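Local coordinates for cell wall surface anchor family protein (Streptococcus pneumoniae, PDB 4OQ1) that is an ancillary pilin that serves in anchoring the pilus, probably by fixing its base to the bacterial cell wall, at residues A[180-192]-A[200-214]. The protein carries 3 engineered substitutions. Numbering follows the deposited sequence.
Sequences AAVPLIGEYRYSS and LYTDKNGEIFVTNLP. Engineered in segment 180-192: Ala180 (natural residue Lys), Ala181 (natural residue Glu).
Tyr188 and Tyr190 carry the contact between segments 180-192 and 200-214 in the middle, CnaB-type (prealbumin-like) domain, joining its two sheets through strand 189-190, which pairs with strand 177-185 of one, and strand 207-211, an outer strand of the other. Between the tyrosines, Arg189 and Thr211 form a single bridge of parallel type, Thr211 reaching both neighbours of Arg189. Thr211 O accepts from Tyr190 N (3.0 Å), which approaches nearly in line with the C=O bond, whereas Thr211 N meets Tyr188 O (3.2 Å) at a bent angle.

The Tyr188 ring reaches across to strand 200-201, where its OH accepts a nearly linear bond from the backbone N of Tyr201 (3.1 Å, 167° at the hydrogen). Leu200 lies over one ring face, towards the rim, and CG of Glu187 covers the other; the carbonyl O of Phe209 sits at the edge. Tyr188 CG lies anti to its own carbonyl carbon (chi1 -63°), which carries the ring past Val210 to Ile208; Ile208 CG2 is 4.0 Å from Tyr188 CD2. A cis peptide bond precedes Tyr188, and one water joins its N to Phe209 O.

On the apolar side of the contact, Leu184 CD1 meets Leu200 CD1, and Val182 CG1 packs on Leu213 CD2 at 3.7 Å; Leu170 and Tyr218 of the neighbouring strands adjoin this pair. The Arg189 stem runs beside Thr211 before its guanidinium turns away to a salt bridge with Glu39. At the far end, Asn212 ND2 bonds weakly to Tyr190 O, while Pro214 CD sits over the centre of the Tyr190 ring in a CH-pi contact, 3.4 Å from the centroid and 2° off the normal.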
ATOM      1  N   ALA A 180      -6.407  -6.631  10.676  1.00 22.37           N
ATOM      2  CA  ALA A 180      -5.394  -5.644  10.879  1.00 21.31           C
ATOM      3  C   ALA A 180      -5.033  -5.037   9.585  1.00 20.65           C
ATOM      4  O   ALA A 180      -5.024  -5.739   8.529  1.00 20.50           O
ATOM      5  CB  ALA A 180      -4.148  -6.320  11.404  1.00 21.28           C
ATOM      6  N   ALA A 181      -4.622  -3.776   9.661  1.00 23.32           N
ATOM      7  CA  ALA A 181      -3.897  -3.173   8.539  1.00 21.58           C
ATOM      8  C   ALA A 181      -2.491  -3.760   8.507  1.00 22.36           C
ATOM      9  O   ALA A 181      -1.767  -3.832   9.527  1.00 20.98           O
ATOM     10  CB  ALA A 181      -3.897  -1.640   8.629  1.00 23.77           C
ATOM     11  N   VAL A 182      -2.059  -4.144   7.305  1.00 21.93           N
ATOM     12  CA  VAL A 182      -0.838  -4.866   7.146  1.00 19.69           C
ATOM     13  C   VAL A 182       0.291  -3.904   7.055  1.00 18.82           C
ATOM     14  O   VAL A 182       0.240  -2.995   6.278  1.00 19.21           O
ATOM     15  CB  VAL A 182      -0.855  -5.710   5.840  1.00 20.31           C
ATOM     16  CG1 VAL A 182       0.469  -6.372   5.617  1.00 21.27           C
ATOM     17  CG2 VAL A 182      -1.949  -6.803   5.944  1.00 17.35           C
ATOM     18  N   PRO A 183       1.348  -4.122   7.844  1.00 17.96           N
ATOM     19  CA  PRO A 183       2.539  -3.256   7.700  1.00 16.77           C
ATOM     20  C   PRO A 183       3.368  -3.454   6.472  1.00 15.46           C
ATOM     21  O   PRO A 183       3.668  -4.610   6.172  1.00 19.76           O
ATOM     22  CB  PRO A 183       3.330  -3.621   8.916  1.00 19.47           C
ATOM     23  CG  PRO A 183       2.956  -5.009   9.236  1.00 20.73           C
ATOM     24  CD  PRO A 183       1.545  -5.157   8.869  1.00 20.34           C
ATOM     25  N   LEU A 184       3.906  -2.379   5.908  1.00 18.37           N
ATOM     26  CA  LEU A 184       4.603  -2.419   4.615  1.00 17.28           C
ATOM     27  C   LEU A 184       5.750  -1.470   4.582  1.00 23.73           C
ATOM     28  O   LEU A 184       5.733  -0.434   5.280  1.00 24.49           O
ATOM     29  CB  LEU A 184       3.663  -2.016   3.505  1.00 18.80           C
ATOM     30  CG  LEU A 184       2.446  -2.931   3.316  1.00 20.48           C
ATOM     31  CD1 LEU A 184       1.466  -2.329   2.311  1.00 22.55           C
ATOM     32  CD2 LEU A 184       2.794  -4.342   2.856  1.00 19.44           C
ATOM     33  N   ILE A 185       6.724  -1.782   3.729  1.00 22.34           N
ATOM     34  CA  ILE A 185       7.891  -0.911   3.544  1.00 26.45           C
ATOM     35  C   ILE A 185       8.149  -0.958   2.078  1.00 28.17           C
ATOM     36  O   ILE A 185       7.847  -1.929   1.423  1.00 32.90           O
ATOM     37  CB  ILE A 185       9.186  -1.385   4.292  1.00 34.95           C
ATOM     38  CG1 ILE A 185       9.570  -2.820   3.909  1.00 35.08           C
ATOM     39  CG2 ILE A 185       9.056  -1.234   5.800  1.00 41.94           C
ATOM     40  CD1 ILE A 185      10.951  -3.256   4.375  1.00 41.37           C
ATOM     41  N   GLY A 186       8.653   0.128   1.541  1.00 31.27           N
ATOM     42  CA  GLY A 186       9.037   0.143   0.187  1.00 33.77           C
ATOM     43  C   GLY A 186       7.765   0.105  -0.594  1.00 34.54           C
ATOM     44  O   GLY A 186       6.713   0.549  -0.119  1.00 34.82           O
ATOM     45  N   GLU A 187       7.846  -0.511  -1.761  1.00 30.87           N
ATOM     46  CA  GLU A 187       6.801  -0.454  -2.709  1.00 30.36           C
ATOM     47  C   GLU A 187       6.840  -1.760  -3.474  1.00 33.12           C
ATOM     48  O   GLU A 187       7.429  -1.830  -4.567  1.00 30.22           O
ATOM     49  CB  GLU A 187       7.086   0.711  -3.655  1.00 38.41           C
ATOM     50  CG  GLU A 187       6.116   1.006  -4.772  1.00 41.30           C
ATOM     51  CD  GLU A 187       6.616   2.201  -5.625  1.00 55.49           C
ATOM     52  OE1 GLU A 187       7.743   2.159  -6.182  1.00 52.95           O
ATOM     53  OE2 GLU A 187       5.877   3.195  -5.745  1.00 56.69           O
ATOM     54  N   TYR A 188       6.214  -2.807  -2.969  1.00 28.90           N
ATOM     55  CA  TYR A 188       5.600  -2.908  -1.653  1.00 26.86           C
ATOM     56  C   TYR A 188       5.981  -4.276  -1.106  1.00 23.48           C
ATOM     57  O   TYR A 188       5.850  -5.224  -1.830  1.00 25.46           O
ATOM     58  CB  TYR A 188       4.089  -2.884  -1.816  1.00 24.48           C
ATOM     59  CG  TYR A 188       3.493  -1.627  -2.399  1.00 25.95           C
ATOM     60  CD1 TYR A 188       3.383  -0.427  -1.631  1.00 25.56           C
ATOM     61  CD2 TYR A 188       3.044  -1.600  -3.720  1.00 28.97           C
ATOM     62  CE1 TYR A 188       2.804   0.726  -2.167  1.00 23.86           C
ATOM     63  CE2 TYR A 188       2.467  -0.440  -4.271  1.00 31.97           C
ATOM     64  CZ  TYR A 188       2.318   0.708  -3.495  1.00 28.54           C
ATOM     65  OH  TYR A 188       1.720   1.805  -4.059  1.00 26.92           O
ATOM     66  N   ARG A 189       6.348  -4.389   0.171  1.00 22.75           N
ATOM     67  CA  ARG A 189       6.902  -5.561   0.767  1.00 21.84           C
ATOM     68  C   ARG A 189       6.459  -5.517   2.187  1.00 21.75           C
ATOM     69  O   ARG A 189       6.502  -4.471   2.810  1.00 19.28           O
ATOM     70  CB  ARG A 189       8.430  -5.588   0.708  1.00 31.15           C
ATOM     71  CG  ARG A 189       8.884  -5.395  -0.750  1.00 37.26           C
ATOM     72  CD  ARG A 189      10.370  -5.441  -1.001  1.00 46.27           C
ATOM     73  NE  ARG A 189      10.841  -4.081  -0.950  1.00 52.53           N
ATOM     74  CZ  ARG A 189      11.455  -3.521   0.084  1.00 52.86           C
ATOM     75  NH1 ARG A 189      11.753  -4.219   1.189  1.00 51.17           N
ATOM     76  NH2 ARG A 189      11.789  -2.242  -0.023  1.00 54.56           N
ATOM     77  N   TYR A 190       6.014  -6.635   2.697  1.00 20.68           N
ATOM     78  CA  TYR A 190       5.655  -6.737   4.067  1.00 19.94           C
ATOM     79  C   TYR A 190       6.882  -6.564   4.944  1.00 25.11           C
ATOM     80  O   TYR A 190       7.953  -7.059   4.624  1.00 20.03           O
ATOM     81  CB  TYR A 190       5.038  -8.142   4.308  1.00 21.45           C
ATOM     82  CG  TYR A 190       4.765  -8.482   5.696  1.00 22.39           C
ATOM     83  CD1 TYR A 190       3.529  -8.200   6.279  1.00 20.66           C
ATOM     84  CD2 TYR A 190       5.698  -9.116   6.472  1.00 26.12           C
ATOM     85  CE1 TYR A 190       3.235  -8.466   7.557  1.00 22.30           C
ATOM     86  CE2 TYR A 190       5.398  -9.416   7.802  1.00 22.28           C
ATOM     87  CZ  TYR A 190       4.163  -9.139   8.306  1.00 23.16           C
ATOM     88  OH  TYR A 190       3.866  -9.416   9.573  1.00 21.50           O
ATOM     89  N   SER A 191       6.712  -5.889   6.059  1.00 25.07           N
ATOM     90  CA  SER A 191       7.694  -5.926   7.108  1.00 28.63           C
ATOM     91  C   SER A 191       6.953  -5.744   8.373  1.00 26.39           C
ATOM     92  O   SER A 191       6.185  -4.797   8.503  1.00 24.15           O
ATOM     93  CB  SER A 191       8.721  -4.800   6.965  1.00 27.72           C
ATOM     94  OG  SER A 191       9.342  -4.492   8.206  1.00 30.08           O
ATOM     95  N   SER A 192       7.200  -6.601   9.338  1.00 27.10           N
ATOM     96  CA  SER A 192       6.357  -6.590  10.544  1.00 30.01           C
ATOM     97  C   SER A 192       6.534  -5.325  11.440  1.00 28.32           C
ATOM     98  O   SER A 192       5.720  -5.098  12.321  1.00 34.80           O
ATOM     99  CB  SER A 192       6.520  -7.854  11.388  1.00 31.90           C
ATOM    100  OG  SER A 192       7.842  -7.964  11.778  1.00 40.92           O
ATOM    101  N   LEU A 200      -2.186   1.979  -1.142  1.00 19.64           N
ATOM    102  CA  LEU A 200      -1.369   1.398  -2.255  1.00 19.66           C
ATOM    103  C   LEU A 200      -2.034   1.820  -3.557  1.00 20.77           C
ATOM    104  O   LEU A 200      -3.227   1.662  -3.721  1.00 19.85           O
ATOM    105  CB  LEU A 200      -1.446  -0.155  -2.130  1.00 21.14           C
ATOM    106  CG  LEU A 200      -0.978  -0.976  -0.936  1.00 23.90           C
ATOM    107  CD1 LEU A 200      -1.775  -0.811   0.352  1.00 28.06           C
ATOM    108  CD2 LEU A 200      -0.950  -2.465  -1.176  1.00 27.85           C
ATOM    109  N   TYR A 201      -1.275   2.262  -4.590  1.00 18.83           N
ATOM    110  CA  TYR A 201      -1.871   2.766  -5.782  1.00 19.13           C
ATOM    111  C   TYR A 201      -1.413   1.969  -6.993  1.00 18.11           C
ATOM    112  O   TYR A 201      -0.232   1.694  -7.128  1.00 19.88           O
ATOM    113  CB  TYR A 201      -1.415   4.294  -6.054  1.00 22.42           C
ATOM    114  CG  TYR A 201      -1.986   5.236  -5.034  1.00 21.85           C
ATOM    115  CD1 TYR A 201      -1.276   5.519  -3.903  1.00 23.50           C
ATOM    116  CD2 TYR A 201      -3.254   5.755  -5.171  1.00 25.11           C
ATOM    117  CE1 TYR A 201      -1.799   6.334  -2.909  1.00 24.84           C
ATOM    118  CE2 TYR A 201      -3.844   6.551  -4.169  1.00 24.13           C
ATOM    119  CZ  TYR A 201      -3.097   6.907  -3.080  1.00 26.54           C
ATOM    120  OH  TYR A 201      -3.650   7.666  -2.048  1.00 25.61           O
ATOM    121  N   THR A 202      -2.348   1.669  -7.852  1.00 15.12           N
ATOM    122  CA  THR A 202      -2.101   1.036  -9.176  1.00 16.36           C
ATOM    123  C   THR A 202      -1.132   1.817  -9.971  1.00 18.22           C
ATOM    124  O   THR A 202      -1.299   3.049 -10.034  1.00 18.36           O
ATOM    125  CB  THR A 202      -3.366   0.655  -9.966  1.00 16.18           C
ATOM    126  OG1 THR A 202      -4.231   1.781 -10.369  1.00 15.59           O
ATOM    127  CG2 THR A 202      -4.190  -0.383  -9.129  1.00 15.81           C
ATOM    128  N   ASP A 203      -0.304   1.090 -10.740  1.00 20.69           N
ATOM    129  CA  ASP A 203       0.776   1.698 -11.563  1.00 27.47           C
ATOM    130  C   ASP A 203       0.268   1.894 -12.974  1.00 25.20           C
ATOM    131  O   ASP A 203      -0.898   1.706 -13.242  1.00 22.45           O
ATOM    132  CB  ASP A 203       2.077   0.872 -11.556  1.00 28.24           C
ATOM    133  CG  ASP A 203       1.916  -0.533 -12.156  1.00 26.62           C
ATOM    134  OD1 ASP A 203       0.934  -0.841 -12.832  1.00 24.40           O
ATOM    135  OD2 ASP A 203       2.797  -1.372 -11.897  1.00 31.58           O
ATOM    136  N   LYS A 204       1.111   2.269 -13.917  1.00 28.21           N
ATOM    137  CA  LYS A 204       0.601   2.537 -15.251  1.00 29.12           C
ATOM    138  C   LYS A 204       0.025   1.302 -15.893  1.00 27.20           C
ATOM    139  O   LYS A 204      -0.664   1.394 -16.893  1.00 27.45           O
ATOM    140  CB  LYS A 204       1.659   3.176 -16.181  1.00 36.05           C
ATOM    141  CG  LYS A 204       2.713   2.191 -16.650  1.00 46.76           C
ATOM    142  CD  LYS A 204       3.631   2.757 -17.739  1.00 54.00           C
ATOM    143  CE  LYS A 204       4.899   1.919 -17.882  1.00 56.41           C
ATOM    144  NZ  LYS A 204       5.641   1.741 -16.590  1.00 53.72           N
ATOM    145  N   ASN A 205       0.403   0.130 -15.428  1.00 25.64           N
ATOM    146  CA  ASN A 205      -0.219  -1.055 -15.937  1.00 25.82           C
ATOM    147  C   ASN A 205      -1.413  -1.509 -15.146  1.00 22.80           C
ATOM    148  O   ASN A 205      -1.865  -2.646 -15.246  1.00 22.65           O
ATOM    149  CB  ASN A 205       0.790  -2.181 -16.070  1.00 29.00           C
ATOM    150  CG  ASN A 205       1.937  -1.807 -16.973  1.00 29.96           C
ATOM    151  OD1 ASN A 205       3.105  -1.771 -16.565  1.00 38.84           O
ATOM    152  ND2 ASN A 205       1.626  -1.505 -18.136  1.00 28.60           N
ATOM    153  N   GLY A 206      -1.931  -0.648 -14.324  1.00 23.35           N
ATOM    154  CA  GLY A 206      -3.010  -1.078 -13.452  1.00 21.42           C
ATOM    155  C   GLY A 206      -2.644  -2.019 -12.334  1.00 22.88           C
ATOM    156  O   GLY A 206      -3.564  -2.677 -11.783  1.00 19.09           O
ATOM    157  N   GLU A 207      -1.343  -2.162 -12.003  1.00 21.53           N
ATOM    158  CA  GLU A 207      -0.936  -3.297 -11.179  1.00 21.07           C
ATOM    159  C   GLU A 207      -0.483  -2.846  -9.815  1.00 21.18           C
ATOM    160  O   GLU A 207       0.069  -1.776  -9.676  1.00 24.88           O
ATOM    161  CB  GLU A 207       0.099  -4.218 -11.820  1.00 23.39           C
ATOM    162  CG  GLU A 207      -0.339  -4.638 -13.200  1.00 27.68           C
ATOM    163  CD  GLU A 207       0.581  -5.598 -13.910  1.00 32.30           C
ATOM    164  OE1 GLU A 207       1.782  -5.613 -13.569  1.00 33.15           O
ATOM    165  OE2 GLU A 207       0.097  -6.223 -14.887  1.00 29.51           O
ATOM    166  N   ILE A 208      -0.848  -3.624  -8.806  1.00 18.12           N
ATOM    167  CA  ILE A 208      -0.165  -3.558  -7.525  1.00 18.42           C
ATOM    168  C   ILE A 208       0.505  -4.909  -7.228  1.00 17.43           C
ATOM    169  O   ILE A 208      -0.135  -5.988  -7.288  1.00 19.57           O
ATOM    170  CB  ILE A 208      -1.094  -3.148  -6.384  1.00 18.34           C
ATOM    171  CG1 ILE A 208      -1.634  -1.721  -6.587  1.00 18.79           C
ATOM    172  CG2 ILE A 208      -0.411  -3.227  -5.027  1.00 18.99           C
ATOM    173  CD1 ILE A 208      -2.878  -1.423  -5.719  1.00 16.06           C
ATOM    174  N   PHE A 209       1.740  -4.846  -6.808  1.00 18.90           N
ATOM    175  CA  PHE A 209       2.555  -6.067  -6.533  1.00 19.51           C
ATOM    176  C   PHE A 209       3.106  -6.032  -5.146  1.00 20.89           C
ATOM    177  O   PHE A 209       3.819  -5.080  -4.785  1.00 23.70           O
ATOM    178  CB  PHE A 209       3.696  -6.180  -7.577  1.00 22.57           C
ATOM    179  CG  PHE A 209       4.379  -7.523  -7.604  1.00 27.14           C
ATOM    180  CD1 PHE A 209       3.789  -8.572  -8.235  1.00 30.30           C
ATOM    181  CD2 PHE A 209       5.614  -7.701  -7.036  1.00 29.92           C
ATOM    182  CE1 PHE A 209       4.383  -9.842  -8.263  1.00 37.58           C
ATOM    183  CE2 PHE A 209       6.243  -8.966  -7.064  1.00 34.83           C
ATOM    184  CZ  PHE A 209       5.610 -10.030  -7.678  1.00 38.43           C
ATOM    185  N   VAL A 210       2.729  -7.017  -4.332  1.00 17.83           N
ATOM    186  CA  VAL A 210       3.152  -7.096  -2.932  1.00 18.30           C
ATOM    187  C   VAL A 210       3.853  -8.405  -2.674  1.00 20.71           C
ATOM    188  O   VAL A 210       3.260  -9.502  -2.873  1.00 19.51           O
ATOM    189  CB  VAL A 210       1.959  -7.015  -1.958  1.00 15.25           C
ATOM    190  CG1 VAL A 210       2.479  -6.953  -0.542  1.00 17.48           C
ATOM    191  CG2 VAL A 210       1.135  -5.765  -2.308  1.00 18.92           C
ATOM    192  N   THR A 211       5.064  -8.319  -2.134  1.00 21.10           N
ATOM    193  CA  THR A 211       5.839  -9.504  -1.728  1.00 20.79           C
ATOM    194  C   THR A 211       5.971  -9.713  -0.221  1.00 24.43           C
ATOM    195  O   THR A 211       5.867  -8.775   0.555  1.00 21.90           O
ATOM    196  CB  THR A 211       7.229  -9.467  -2.356  1.00 25.62           C
ATOM    197  OG1 THR A 211       7.972  -8.336  -1.928  1.00 24.82           O
ATOM    198  CG2 THR A 211       7.132  -9.377  -3.808  1.00 23.03           C
ATOM    199  N   ASN A 212       6.251 -10.959   0.174  1.00 24.89           N
ATOM    200  CA  ASN A 212       6.665 -11.336   1.517  1.00 24.39           C
ATOM    201  C   ASN A 212       5.587 -11.291   2.564  1.00 22.62           C
ATOM    202  O   ASN A 212       5.867 -11.325   3.742  1.00 21.26           O
ATOM    203  CB  ASN A 212       7.789 -10.459   1.996  1.00 23.14           C
ATOM    204  CG  ASN A 212       8.536 -11.065   3.120  1.00 27.53           C
ATOM    205  OD1 ASN A 212       9.075 -12.141   2.974  1.00 29.17           O
ATOM    206  ND2 ASN A 212       8.510 -10.427   4.281  1.00 34.84           N
ATOM    207  N   LEU A 213       4.340 -11.147   2.140  1.00 23.35           N
ATOM    208  CA  LEU A 213       3.275 -11.331   3.041  1.00 21.04           C
ATOM    209  C   LEU A 213       3.340 -12.730   3.710  1.00 23.60           C
ATOM    210  O   LEU A 213       3.577 -13.692   3.023  1.00 22.31           O
ATOM    211  CB  LEU A 213       1.930 -11.246   2.289  1.00 21.03           C
ATOM    212  CG  LEU A 213       1.551  -9.822   1.803  1.00 19.40           C
ATOM    213  CD1 LEU A 213       0.312  -9.934   0.941  1.00 17.10           C
ATOM    214  CD2 LEU A 213       1.384  -8.769   2.919  1.00 18.65           C
ATOM    215  N   PRO A 214       3.092 -12.836   5.029  1.00 23.13           N
ATOM    216  CA  PRO A 214       2.950 -14.158   5.599  1.00 24.66           C
ATOM    217  C   PRO A 214       1.850 -14.927   4.899  1.00 26.17           C
ATOM    218  O   PRO A 214       0.950 -14.321   4.297  1.00 22.86           O
ATOM    219  CB  PRO A 214       2.538 -13.894   7.054  1.00 23.88           C
ATOM    220  CG  PRO A 214       2.868 -12.488   7.338  1.00 25.01           C
ATOM    221  CD  PRO A 214       3.134 -11.788   6.063  1.00 21.60           C
TER
HETATM  222  O   HOH W   1       6.514  -5.120  -4.849  1.00 32.36           O